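USG-1 protein homolog (Pseudomonas aeruginosa, PDB 2HJS) probably acts as an NAD(P)-dependent oxidoreductase of the aspartate-semialdehyde dehydrogenase family, though its own substrate is not established. Local coordinates at residues A[108-113]-A[327-332]; A[112-117]-A[224-229]; A[160-165]-A[237-242]; A[175-180]-A[195-200]. All blocks are in the same frame, centred on the assembly; numbering follows the deposited sequence. Where two conformers were deposited one is given.

Contact 1. Residues A[108-113]-A[327-332]; sequences PPVMVS and VLLGEL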
loop_
_atom_site.group_PDB
_atom_site.type_symbol
_atom_site.label_atom_id
_atom_site.label_comp_id
_atom_site.label_asym_id
_atom_site.label_seq_id
_atom_site.Cartn_x
_atom_site.Cartn_y
_atom_site.Cartn_z
ATOM N N PRO A 108 1.742 26.248 15.136
ATOM C CA PRO A 108 2.727 25.188 14.938
ATOM C C PRO A 108 2.196 23.825 15.411
ATOM O O PRO A 108 1.444 23.758 16.401
ATOM C CB PRO A 108 3.925 25.649 15.787
ATOM C CG PRO A 108 3.386 26.678 16.727
ATOM C CD PRO A 108 2.181 27.278 16.109
ATOM N N PRO A 109 2.528 22.751 14.669
ATOM C CA PRO A 109 2.169 21.413 15.135
ATOM C C PRO A 109 2.952 20.984 16.381
ATOM O O PRO A 109 4.179 21.124 16.414
ATOM C CB PRO A 109 2.488 20.515 13.942
ATOM C CG PRO A 109 3.486 21.290 13.106
ATOM C CD PRO A 109 3.212 22.737 13.353
ATOM N N VAL A 110 2.234 20.505 17.404
ATOM C CA VAL A 110 2.846 20.009 18.641
ATOM C C VAL A 110 2.250 18.655 19.014
ATOM O O VAL A 110 1.011 18.443 18.956
ATOM C CB VAL A 110 2.674 20.973 19.865
ATOM C CG1 VAL A 110 3.456 20.457 21.083
ATOM C CG2 VAL A 110 3.082 22.409 19.548
HETATM N N MSE A 111 3.142 17.746 19.398
HETATM C CA MSE A 111 2.777 16.465 19.992
HETATM C C MSE A 111 3.516 16.221 21.291
HETATM O O MSE A 111 4.732 16.348 21.356
HETATM C CB MSE A 111 3.122 15.326 19.055
HETATM C CG MSE A 111 2.209 15.232 17.894
HETATM SE SE MSE A 111 2.833 13.798 16.727
HETATM C CE MSE A 111 2.295 12.265 17.848
ATOM N N VAL A 112 2.776 15.813 22.311
ATOM C CA VAL A 112 3.369 15.423 23.600
ATOM C C VAL A 112 4.500 14.368 23.463
ATOM O O VAL A 112 5.544 14.522 24.047
ATOM C CB VAL A 112 2.270 14.937 24.587
ATOM C CG1 VAL A 112 2.871 14.545 25.930
ATOM C CG2 VAL A 112 1.215 16.035 24.785
ATOM N N SER A 113 4.294 13.323 22.658
ATOM C CA SER A 113 5.275 12.224 22.562
ATOM C C SER A 113 6.548 12.582 21.736
ATOM O O SER A 113 7.498 11.762 21.645
ATOM C CB SER A 113 4.592 10.927 22.012
ATOM O OG SER A 113 3.990 11.069 20.707
ATOM N N VAL A 327 -6.253 15.466 22.612
ATOM C CA VAL A 327 -6.633 15.461 24.019
ATOM C C VAL A 327 -5.384 15.397 24.926
ATOM O O VAL A 327 -5.296 16.120 25.915
ATOM C CB VAL A 327 -7.610 14.307 24.325
ATOM C CG1 VAL A 327 -7.907 14.227 25.821
ATOM C CG2 VAL A 327 -8.930 14.481 23.548
ATOM N N LEU A 328 -4.421 14.547 24.573
ATOM C CA LEU A 328 -3.170 14.457 25.324
ATOM C C LEU A 328 -2.464 15.808 25.410
ATOM O O LEU A 328 -1.924 16.156 26.475
ATOM C CB LEU A 328 -2.250 13.399 24.702
ATOM C CG LEU A 328 -2.658 11.925 24.823
ATOM C CD1 LEU A 328 -1.715 11.051 23.990
ATOM C CD2 LEU A 328 -2.646 11.469 26.269
ATOM N N LEU A 329 -2.476 16.564 24.300
ATOM C CA LEU A 329 -1.954 17.934 24.237
ATOM C C LEU A 329 -2.703 18.870 25.161
ATOM O O LEU A 329 -2.088 19.649 25.884
ATOM C CB LEU A 329 -1.981 18.463 22.787
ATOM C CG LEU A 329 -1.412 19.865 22.503
ATOM C CD1 LEU A 329 0.013 20.001 23.052
ATOM C CD2 LEU A 329 -1.430 20.136 20.981
ATOM N N GLY A 330 -4.033 18.782 25.162
ATOM C CA GLY A 330 -4.858 19.515 26.097
ATOM C C GLY A 330 -4.551 19.176 27.549
ATOM O O GLY A 330 -4.532 20.060 28.403
ATOM N N GLU A 331 -4.325 17.891 27.829
ATOM C CA GLU A 331 -3.953 17.445 29.179
ATOM C C GLU A 331 -2.605 18.043 29.606
ATOM O O GLU A 331 -2.439 18.442 30.765
ATOM C CB GLU A 331 -3.954 15.915 29.267
ATOM C CG GLU A 331 -5.358 15.317 29.229
ATOM C CD GLU A 331 -5.390 13.799 29.173
ATOM O OE1 GLU A 331 -4.320 13.141 29.081
ATOM O OE2 GLU A 331 -6.505 13.247 29.186
ATOM N N LEU A 332 -1.669 18.152 28.654
ATOM C CA LEU A 332 -0.372 18.779 28.914
ATOM C C LEU A 332 -0.507 20.270 29.237
ATOM O O LEU A 332 0.145 20.767 30.164
ATOM C CB LEU A 332 0.604 18.569 27.740
ATOM C CG LEU A 332 2.008 19.198 27.832
ATOM C CD1 LEU A 332 2.760 18.689 29.042
ATOM C CD2 LEU A 332 2.842 18.926 26.567
#
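Leu328 O is met by two groups. Leu332 N gives it the usual helical hydrogen bond at 3.0 Å, and the methyl CG2 of Val112 rests against it from the neighbouring segment at 3.6 Å. This methyl carries most of the contact. Val112 CG2 lies 3.7 Å from Leu329 CA, so it touches the helix backbone directly. The same methyl also meets a side chain: Val112 CG2 is 3.8 Å from Leu332 CD2. The torsion of Val112 explains this reach: CG1 is anti to the backbone N (chi1 -179°), which leaves CG2 anti to the carbonyl carbon and turned to the helix.

Two residues earlier, Val110 makes the second half of the contact. Its side chain and that of Leu329 cross at about a right angle, with Val110 CG1 4.0 Å from Leu329 CD1. The other branch of the leucine has a different partner, as Leu329 CD2 approaches Val110 O to 3.6 Å. Both meetings are van der Waals contacts. The backbone at 110-111 is extended, so Val110 and Val112 point to the helix while Met111, a selenomethionine, points away.

Through the packing of Val110 and Val112, the contact joins the C-terminal helix 317-336 to a segment of the NAD-binding region. The chain at 108-110 is bonded through its backbone to Ser129 of strand 127-129. Glu331 on the helix forms a salt bridge with Arg29. Met111 packs against helix 133-145 and against Leu225 of helix 213-225.

Contact 2. Residues A[112-117]-A[224-229]; sequences VSVNAE and ALLGER
Asn115 and Leu225 form the tight part of this contact, and Arg229 and a water lie on its looser side. Leu225 CD2 is 3.4 Å from Asn115 OD1. It also lies near CG and ND2 of the same residue, so one methyl touches all three of its end atoms. The two side chains cross obliquely. The polar atoms of the carboxamide have partners of their own: OD1 accepts from Met111 N, and ND2 gives to Pro109 O. The asparagine thus pairs with the extended chain just before it while its apolar neighbour packs against it.

Val114 completes the tight part. Its CG1 sits 3.6 Å from Leu225 O and 3.9 Å from Leu226 CD2. The side chains of Val114 and Leu226 cross at about a right angle.

Water 1 links the segments next to this packing. Asn115 ND2 donates to it at 3.0 Å, and it donates in turn to Ala224 O at 2.8 Å. Arg229 is exposed and only skirts the contact. Its NH1 is 4.2 Å from Val114 O, which lies at the edge of the guanidinium, too far for a bond.

The contact joins the NAD-binding domain of the family, at 112-117, to its dimerisation domain, at 224-229. It lies near the C-terminal part of helix 213-225; Gly227, with positive phi, has left helical geometry. Leu225 and Leu226 both rest on Cys139 of helix 133-145, and Leu226 also on Leu142. Ala116 touches Leu332 of helix 317-336.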
loop_
_atom_site.group_PDB
_atom_site.type_symbol
_atom_site.label_atom_id
_atom_site.label_comp_id
_atom_site.label_asym_id
_atom_site.label_seq_id
_atom_site.Cartn_x
_atom_site.Cartn_y
_atom_site.Cartn_z
ATOM N N VAL A 112 2.776 15.813 22.311
ATOM C CA VAL A 112 3.369 15.423 23.600
ATOM C C VAL A 112 4.500 14.368 23.463
ATOM O O VAL A 112 5.544 14.522 24.047
ATOM C CB VAL A 112 2.270 14.937 24.587
ATOM C CG1 VAL A 112 2.871 14.545 25.930
ATOM C CG2 VAL A 112 1.215 16.035 24.785
ATOM N N SER A 113 4.294 13.323 22.658
ATOM C CA SER A 113 5.275 12.224 22.562
ATOM C C SER A 113 6.548 12.582 21.736
ATOM O O SER A 113 7.498 11.762 21.645
ATOM C CB SER A 113 4.592 10.927 22.012
ATOM O OG SER A 113 3.990 11.069 20.707
ATOM N N VAL A 114 6.563 13.794 21.153
ATOM C CA VAL A 114 7.517 14.167 20.074
ATOM C C VAL A 114 8.269 15.487 20.324
ATOM O O VAL A 114 9.494 15.491 20.360
ATOM C CB VAL A 114 6.834 14.221 18.697
ATOM C CG1 VAL A 114 7.847 14.582 17.593
ATOM C CG2 VAL A 114 6.170 12.908 18.372
ATOM N N ASN A 115 7.545 16.592 20.508
ATOM C CA ASN A 115 8.182 17.916 20.542
ATOM C C ASN A 115 7.491 18.804 21.542
ATOM O O ASN A 115 7.310 20.006 21.305
ATOM C CB ASN A 115 8.206 18.577 19.143
ATOM C CG ASN A 115 6.814 19.055 18.668
ATOM O OD1 ASN A 115 5.779 18.456 19.015
ATOM N ND2 ASN A 115 6.791 20.137 17.860
ATOM N N ALA A 116 7.130 18.203 22.681
ATOM C CA ALA A 116 6.375 18.878 23.729
ATOM C C ALA A 116 7.088 20.138 24.187
ATOM O O ALA A 116 6.451 21.147 24.479
ATOM C CB ALA A 116 6.133 17.928 24.911
ATOM N N GLU A 117 8.415 20.063 24.225
ATOM C CA GLU A 117 9.281 21.169 24.631
ATOM C C GLU A 117 9.114 22.411 23.747
ATOM O O GLU A 117 9.606 23.483 24.085
ATOM C CB GLU A 117 10.751 20.709 24.702
ATOM C CG GLU A 117 11.315 20.095 23.424
ATOM C CD GLU A 117 10.882 18.652 23.145
ATOM O OE1 GLU A 117 10.087 18.067 23.899
ATOM O OE2 GLU A 117 11.357 18.091 22.147
ATOM N N ALA A 224 8.262 19.817 10.618
ATOM C CA ALA A 224 8.089 20.707 11.780
ATOM C C ALA A 224 8.284 19.943 13.078
ATOM O O ALA A 224 8.914 20.448 13.980
ATOM C CB ALA A 224 6.759 21.432 11.771
ATOM N N LEU A 225 7.783 18.716 13.145
ATOM C CA LEU A 225 7.812 17.913 14.374
ATOM C C LEU A 225 9.153 17.247 14.663
ATOM O O LEU A 225 9.592 17.230 15.809
ATOM C CB LEU A 225 6.726 16.826 14.327
ATOM C CG LEU A 225 5.262 17.264 14.450
ATOM C CD1 LEU A 225 4.325 16.245 13.794
ATOM C CD2 LEU A 225 4.884 17.500 15.909
ATOM N N LEU A 226 9.771 16.651 13.642
ATOM C CA LEU A 226 11.000 15.894 13.831
ATOM C C LEU A 226 12.189 16.741 13.455
ATOM O O LEU A 226 13.273 16.566 13.999
ATOM C CB LEU A 226 11.013 14.596 13.011
ATOM C CG LEU A 226 9.989 13.522 13.399
ATOM C CD1 LEU A 226 10.133 12.330 12.498
ATOM C CD2 LEU A 226 10.115 13.104 14.855
ATOM N N GLY A 227 11.983 17.660 12.522
ATOM C CA GLY A 227 12.993 18.630 12.181
ATOM C C GLY A 227 14.181 17.997 11.503
ATOM O O GLY A 227 14.049 17.287 10.499
ATOM N N GLU A 228 15.338 18.235 12.111
ATOM C CA GLU A 228 16.622 17.918 11.514
ATOM C C GLU A 228 17.062 16.486 11.773
ATOM O O GLU A 228 17.921 15.970 11.049
ATOM C CB GLU A 228 17.682 18.911 12.007
ATOM C CG GLU A 228 18.732 19.237 10.961
ATOM C CD GLU A 228 18.115 19.709 9.658
ATOM O OE1 GLU A 228 18.049 18.891 8.707
ATOM O OE2 GLU A 228 17.682 20.886 9.599
ATOM N N ARG A 229 16.458 15.838 12.771
ATOM C CA ARG A 229 16.820 14.454 13.125
ATOM C C ARG A 229 16.467 13.391 12.088
ATOM O O ARG A 229 16.742 12.205 12.295
ATOM C CB ARG A 229 16.318 14.066 14.521
ATOM C CG ARG A 229 15.064 14.765 14.948
ATOM C CD ARG A 229 15.108 15.166 16.417
ATOM N NE ARG A 229 14.975 14.015 17.304
ATOM C CZ ARG A 229 13.888 13.735 18.020
ATOM N NH1 ARG A 229 12.823 14.542 17.981
ATOM N NH2 ARG A 229 13.876 12.647 18.790
HETATM O O HOH W 1 8.924 21.729 16.453
#

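Contact 3. Residues A[160-165]-A[237-242]; sequences LSVSSL and CIQAPV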
loop_
_atom_site.group_PDB
_atom_site.type_symbol
_atom_site.label_atom_id
_atom_site.label_comp_id
_atom_site.label_asym_id
_atom_site.label_seq_id
_atom_site.Cartn_x
_atom_site.Cartn_y
_atom_site.Cartn_z
ATOM N N LEU A 160 -4.409 4.568 3.176
ATOM C CA LEU A 160 -5.418 5.277 3.943
ATOM C C LEU A 160 -6.766 4.585 3.759
ATOM O O LEU A 160 -7.103 4.174 2.653
ATOM C CB LEU A 160 -5.514 6.737 3.462
ATOM C CG LEU A 160 -4.616 7.790 4.133
ATOM C CD1 LEU A 160 -3.189 7.442 4.078
ATOM C CD2 LEU A 160 -4.819 9.201 3.517
ATOM N N SER A 161 -7.521 4.463 4.842
ATOM C CA SER A 161 -8.907 3.984 4.780
ATOM C C SER A 161 -9.829 5.104 4.290
ATOM O O SER A 161 -9.443 6.280 4.318
ATOM C CB SER A 161 -9.352 3.587 6.178
ATOM O OG SER A 161 -9.470 4.737 7.003
ATOM N N VAL A 162 -11.045 4.762 3.869
ATOM C CA VAL A 162 -11.997 5.776 3.404
ATOM C C VAL A 162 -12.498 6.728 4.489
ATOM O O VAL A 162 -13.022 7.797 4.169
ATOM C CB VAL A 162 -13.218 5.170 2.652
ATOM C CG1 VAL A 162 -12.771 4.596 1.327
ATOM C CG2 VAL A 162 -13.974 4.144 3.513
ATOM N N SER A 163 -12.373 6.338 5.766
ATOM C CA SER A 163 -12.740 7.247 6.867
ATOM C C SER A 163 -11.862 8.508 6.847
ATOM O O SER A 163 -12.217 9.503 7.436
ATOM C CB SER A 163 -12.634 6.563 8.225
ATOM O OG SER A 163 -11.278 6.254 8.503
ATOM N N SER A 164 -10.722 8.464 6.149
ATOM C CA SER A 164 -9.890 9.660 5.982
ATOM C C SER A 164 -10.638 10.784 5.235
ATOM O O SER A 164 -10.266 11.951 5.333
ATOM C CB SER A 164 -8.586 9.305 5.260
ATOM O OG SER A 164 -7.624 8.727 6.151
ATOM N N LEU A 165 -11.694 10.413 4.510
ATOM C CA LEU A 165 -12.547 11.342 3.759
ATOM C C LEU A 165 -13.849 11.623 4.498
ATOM O O LEU A 165 -14.790 12.187 3.928
ATOM C CB LEU A 165 -12.874 10.779 2.355
ATOM C CG LEU A 165 -11.705 10.205 1.532
ATOM C CD1 LEU A 165 -12.245 9.420 0.365
ATOM C CD2 LEU A 165 -10.742 11.284 1.066
ATOM N N CYS A 237 0.602 8.674 -0.404
ATOM C CA CYS A 237 -0.654 8.249 0.214
ATOM C C CYS A 237 -1.577 7.624 -0.811
ATOM O O CYS A 237 -1.971 8.258 -1.795
ATOM C CB CYS A 237 -1.359 9.400 0.931
ATOM S SG CYS A 237 -0.397 9.992 2.324
ATOM N N ILE A 238 -1.939 6.382 -0.540
ATOM C CA ILE A 238 -2.778 5.586 -1.411
ATOM C C ILE A 238 -4.124 5.446 -0.719
ATOM O O ILE A 238 -4.194 5.416 0.511
ATOM C CB ILE A 238 -2.115 4.198 -1.591
ATOM C CG1 ILE A 238 -0.910 4.331 -2.502
ATOM C CG2 ILE A 238 -3.071 3.134 -2.138
ATOM C CD1 ILE A 238 0.053 3.165 -2.235
ATOM N N GLN A 239 -5.191 5.377 -1.505
ATOM C CA GLN A 239 -6.520 5.151 -0.949
ATOM C C GLN A 239 -6.881 3.660 -1.047
ATOM O O GLN A 239 -6.986 3.126 -2.154
ATOM C CB GLN A 239 -7.546 5.947 -1.746
ATOM C CG GLN A 239 -8.936 5.838 -1.183
ATOM C CD GLN A 239 -9.144 6.859 -0.141
ATOM O OE1 GLN A 239 -9.286 8.048 -0.449
ATOM N NE2 GLN A 239 -9.125 6.432 1.125
ATOM N N ALA A 240 -7.075 2.996 0.094
ATOM C CA ALA A 240 -7.382 1.554 0.095
ATOM C C ALA A 240 -8.870 1.326 0.309
ATOM O O ALA A 240 -9.539 2.154 0.949
ATOM C CB ALA A 240 -6.570 0.831 1.189
ATOM N N PRO A 241 -9.411 0.205 -0.222
ATOM C CA PRO A 241 -10.834 -0.020 0.057
ATOM C C PRO A 241 -11.017 -0.621 1.470
ATOM O O PRO A 241 -11.384 -1.795 1.625
ATOM C CB PRO A 241 -11.249 -0.992 -1.045
ATOM C CG PRO A 241 -9.958 -1.789 -1.338
ATOM C CD PRO A 241 -8.816 -0.869 -1.045
ATOM N N VAL A 242 -10.697 0.178 2.489
ATOM C CA VAL A 242 -10.873 -0.253 3.881
ATOM C C VAL A 242 -11.625 0.845 4.603
ATOM O O VAL A 242 -11.531 2.005 4.211
ATOM C CB VAL A 242 -9.530 -0.746 4.592
ATOM C CG1 VAL A 242 -8.476 -1.248 3.590
ATOM C CG2 VAL A 242 -8.964 0.212 5.524
#
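The ends of two parallel strands, 151-160 and 233-239, meet here at the edge, within this chain, of a mixed sheet. Leu160 pairs with Gln239. Leu160 N donates to Ile238 O at 2.8 Å, nearly straight at 172°. Leu160 O accepts from Ala240 N, also at 2.8 Å. Beyond the bridge, Val162 N still reaches Val242 O at 2.8 Å, although Pro241 centres an inverse gamma turn in between.

The two strands are adjacent and parallel. The long connection between them ends in helix 213-225, whose Ile214 and Ile218 pack on Cys237, an arrangement that resembles a beta-alpha-beta crossover.

Gln239 adds a side-chain tie. The bend of its chain at chi2 (87°) turns the amide back toward segment 160-165. NE2 makes two weak bonds, to Ser161 O at 3.2 Å and Leu160 O at 3.4 Å. Leu160 O therefore has two donors. The amide oxygen faces Leu165 tip to tip, with Gln239 OE1 3.4 Å from Leu165 CD1. Packing is tight at Ser161 CB and Val242 CG2, 3.5 Å apart. Ser161 OG shares a hydrogen bond with Ser163 OG, which is also held by Asn317. Pro241 packs on Pro241 of the second subunit.

Contact 4. Residues A[175-180]-A[195-200]; sequences RQTAEL and IAFNLL
Gln176 and Ile195 cross at about a right angle where the loop after helix 167-181 folds back onto that helix. Both segments belong to the dimerisation domain of the family. Gln176 extends beyond CG, and its OE1 accepts from two successive backbone N-H groups of the loop. Ile195 N lies at 2.8 Å, tilted 22° from the carbonyl plane. Ala196 N is farther, at 3.3 Å, and stands 39° out of that plane. Both come from the same face. Gln176 NE2 is held by Glu172 OE2, which should help fix the rotation of the amide.

The rest of the direct contact is mostly apolar. Ala196 CB lies 3.7 Å from Leu180 CD1. The side chains of Leu180 and Phe197 slide past each other in opposite directions, and Leu180 CD1 comes to the ring edge, 4.0 Å from Phe197 CD2. Thr177 instead crosses Phe197 at about a right angle, with its CG2 3.6 Å from Phe197 CZ.

The ring of Phe197 also meets Phe243 of the second subunit, and Asn198 bonds to Thr283 and Val285 of that subunit. The loop therefore touches both its own helix and the second subunit.

Thr177 OG1 bonds to Leu173 O in its own helix. It also accepts from water 2 at 3.1 Å. This water sits above one face of the phenyl ring, offset toward the rim, and takes the N-H of Phe197, with Phe197 N 2.7 Å away.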
loop_
_atom_site.group_PDB
_atom_site.type_symbol
_atom_site.label_atom_id
_atom_site.label_comp_id
_atom_site.label_asym_id
_atom_site.label_seq_id
_atom_site.Cartn_x
_atom_site.Cartn_y
_atom_site.Cartn_z
ATOM N N ARG A 175 -21.592 1.335 -0.043
ATOM C CA ARG A 175 -22.613 1.356 -1.100
ATOM C C ARG A 175 -22.086 0.767 -2.413
ATOM O O ARG A 175 -22.738 -0.077 -3.026
ATOM C CB ARG A 175 -23.151 2.778 -1.311
ATOM C CG ARG A 175 -24.370 2.848 -2.218
ATOM C CD ARG A 175 -24.853 4.291 -2.472
ATOM N NE ARG A 175 -23.744 5.176 -2.825
ATOM C CZ ARG A 175 -23.227 5.300 -4.049
ATOM N NH1 ARG A 175 -23.719 4.601 -5.071
ATOM N NH2 ARG A 175 -22.197 6.126 -4.244
ATOM N N GLN A 176 -20.900 1.211 -2.829
ATOM C CA GLN A 176 -20.248 0.679 -4.027
ATOM C C GLN A 176 -19.992 -0.814 -3.889
ATOM O O GLN A 176 -20.213 -1.559 -4.837
ATOM C CB GLN A 176 -18.923 1.392 -4.299
ATOM C CG GLN A 176 -19.036 2.781 -4.893
ATOM C CD GLN A 176 -17.756 3.205 -5.601
ATOM O OE1 GLN A 176 -16.894 2.372 -5.902
ATOM N NE2 GLN A 176 -17.625 4.502 -5.875
ATOM N N THR A 177 -19.525 -1.245 -2.714
ATOM C CA THR A 177 -19.189 -2.652 -2.500
ATOM C C THR A 177 -20.443 -3.504 -2.652
ATOM O O THR A 177 -20.408 -4.544 -3.315
ATOM C CB THR A 177 -18.488 -2.911 -1.135
ATOM O OG1 THR A 177 -17.295 -2.120 -1.038
ATOM C CG2 THR A 177 -18.081 -4.365 -1.011
ATOM N N ALA A 178 -21.553 -3.027 -2.083
ATOM C CA ALA A 178 -22.831 -3.731 -2.129
ATOM C C ALA A 178 -23.385 -3.826 -3.551
ATOM O O ALA A 178 -23.801 -4.906 -3.981
ATOM C CB ALA A 178 -23.832 -3.055 -1.214
ATOM N N GLU A 179 -23.392 -2.702 -4.270
ATOM C CA GLU A 179 -23.825 -2.671 -5.661
ATOM C C GLU A 179 -23.120 -3.758 -6.480
ATOM O O GLU A 179 -23.766 -4.494 -7.217
ATOM C CB GLU A 179 -23.577 -1.293 -6.278
ATOM C CG GLU A 179 -24.638 -0.254 -5.940
ATOM C CD GLU A 179 -24.140 1.196 -6.058
ATOM O OE1 GLU A 179 -22.962 1.425 -6.453
ATOM O OE2 GLU A 179 -24.942 2.114 -5.747
ATOM N N LEU A 180 -21.801 -3.870 -6.329
ATOM C CA LEU A 180 -21.027 -4.858 -7.075
ATOM C C LEU A 180 -21.341 -6.295 -6.664
ATOM O O LEU A 180 -21.458 -7.180 -7.526
ATOM C CB LEU A 180 -19.528 -4.602 -6.933
ATOM C CG LEU A 180 -18.957 -3.353 -7.586
ATOM C CD1 LEU A 180 -17.545 -3.176 -7.113
ATOM C CD2 LEU A 180 -19.019 -3.434 -9.119
ATOM N N ILE A 195 -14.167 2.842 -6.175
ATOM C CA ILE A 195 -13.265 2.676 -5.035
ATOM C C ILE A 195 -13.342 1.271 -4.417
ATOM O O ILE A 195 -12.358 0.789 -3.852
ATOM C CB ILE A 195 -13.462 3.774 -3.968
ATOM C CG1 ILE A 195 -14.826 3.664 -3.274
ATOM C CG2 ILE A 195 -13.297 5.183 -4.622
ATOM C CD1 ILE A 195 -14.981 4.652 -2.115
ATOM N N ALA A 196 -14.506 0.632 -4.533
ATOM C CA ALA A 196 -14.706 -0.722 -4.054
ATOM C C ALA A 196 -13.661 -1.665 -4.679
ATOM O O ALA A 196 -13.398 -1.599 -5.886
ATOM C CB ALA A 196 -16.137 -1.194 -4.380
ATOM N N PHE A 197 -13.059 -2.516 -3.848
ATOM C CA PHE A 197 -12.045 -3.475 -4.311
ATOM C C PHE A 197 -10.961 -2.828 -5.217
ATOM O O PHE A 197 -10.461 -3.455 -6.140
ATOM C CB PHE A 197 -12.723 -4.656 -5.027
ATOM C CG PHE A 197 -13.834 -5.301 -4.241
ATOM C CD1 PHE A 197 -13.561 -6.008 -3.070
ATOM C CD2 PHE A 197 -15.145 -5.231 -4.695
ATOM C CE1 PHE A 197 -14.587 -6.634 -2.351
ATOM C CE2 PHE A 197 -16.190 -5.852 -3.988
ATOM C CZ PHE A 197 -15.906 -6.550 -2.810
ATOM N N ASN A 198 -10.626 -1.557 -4.973
ATOM C CA ASN A 198 -9.683 -0.843 -5.844
ATOM C C ASN A 198 -8.657 -0.112 -5.002
ATOM O O ASN A 198 -8.922 0.181 -3.852
ATOM C CB ASN A 198 -10.426 0.158 -6.736
ATOM C CG ASN A 198 -9.729 0.378 -8.072
ATOM O OD1 ASN A 198 -8.767 -0.308 -8.387
ATOM N ND2 ASN A 198 -10.239 1.308 -8.875
ATOM N N LEU A 199 -7.478 0.161 -5.556
ATOM C CA LEU A 199 -6.482 0.991 -4.856
ATOM C C LEU A 199 -6.270 2.255 -5.667
ATOM O O LEU A 199 -5.933 2.172 -6.858
ATOM C CB LEU A 199 -5.153 0.234 -4.648
ATOM C CG LEU A 199 -5.196 -0.877 -3.583
ATOM C CD1 LEU A 199 -4.110 -1.900 -3.853
ATOM C CD2 LEU A 199 -5.094 -0.361 -2.157
ATOM N N LEU A 200 -6.521 3.417 -5.066
ATOM C CA LEU A 200 -6.304 4.668 -5.794
ATOM C C LEU A 200 -4.876 5.139 -5.566
ATOM O O LEU A 200 -4.375 5.076 -4.450
ATOM C CB LEU A 200 -7.307 5.755 -5.387
ATOM C CG LEU A 200 -8.787 5.361 -5.270
ATOM C CD1 LEU A 200 -9.624 6.627 -5.006
ATOM C CD2 LEU A 200 -9.265 4.621 -6.524
HETATM O O HOH W 2 -14.304 -2.827 -1.467
#

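Overall arrangement
The contacts form two pairs on opposite sides of the chain's centre. Contacts 1 and 2 have centres 11 Å apart and share Val112 and Ser113. They tie one short stretch of the NAD-binding domain to helix 317-336 and, through the C-terminal part of helix 213-225, to the dimerisation domain. Contacts 3 and 4, centres 12 Å apart, lie within the dimerisation domain. They are linked by a probable backbone hydrogen bond from Leu200 N to Gln239 O, and both touch the second subunit. Centres of contacts in different pairs are 25 to 38 Å apart. In sequence, contacts 3 and 4 fall between the segments of contact 1, while contacts 2 and 3 alternate along the chain.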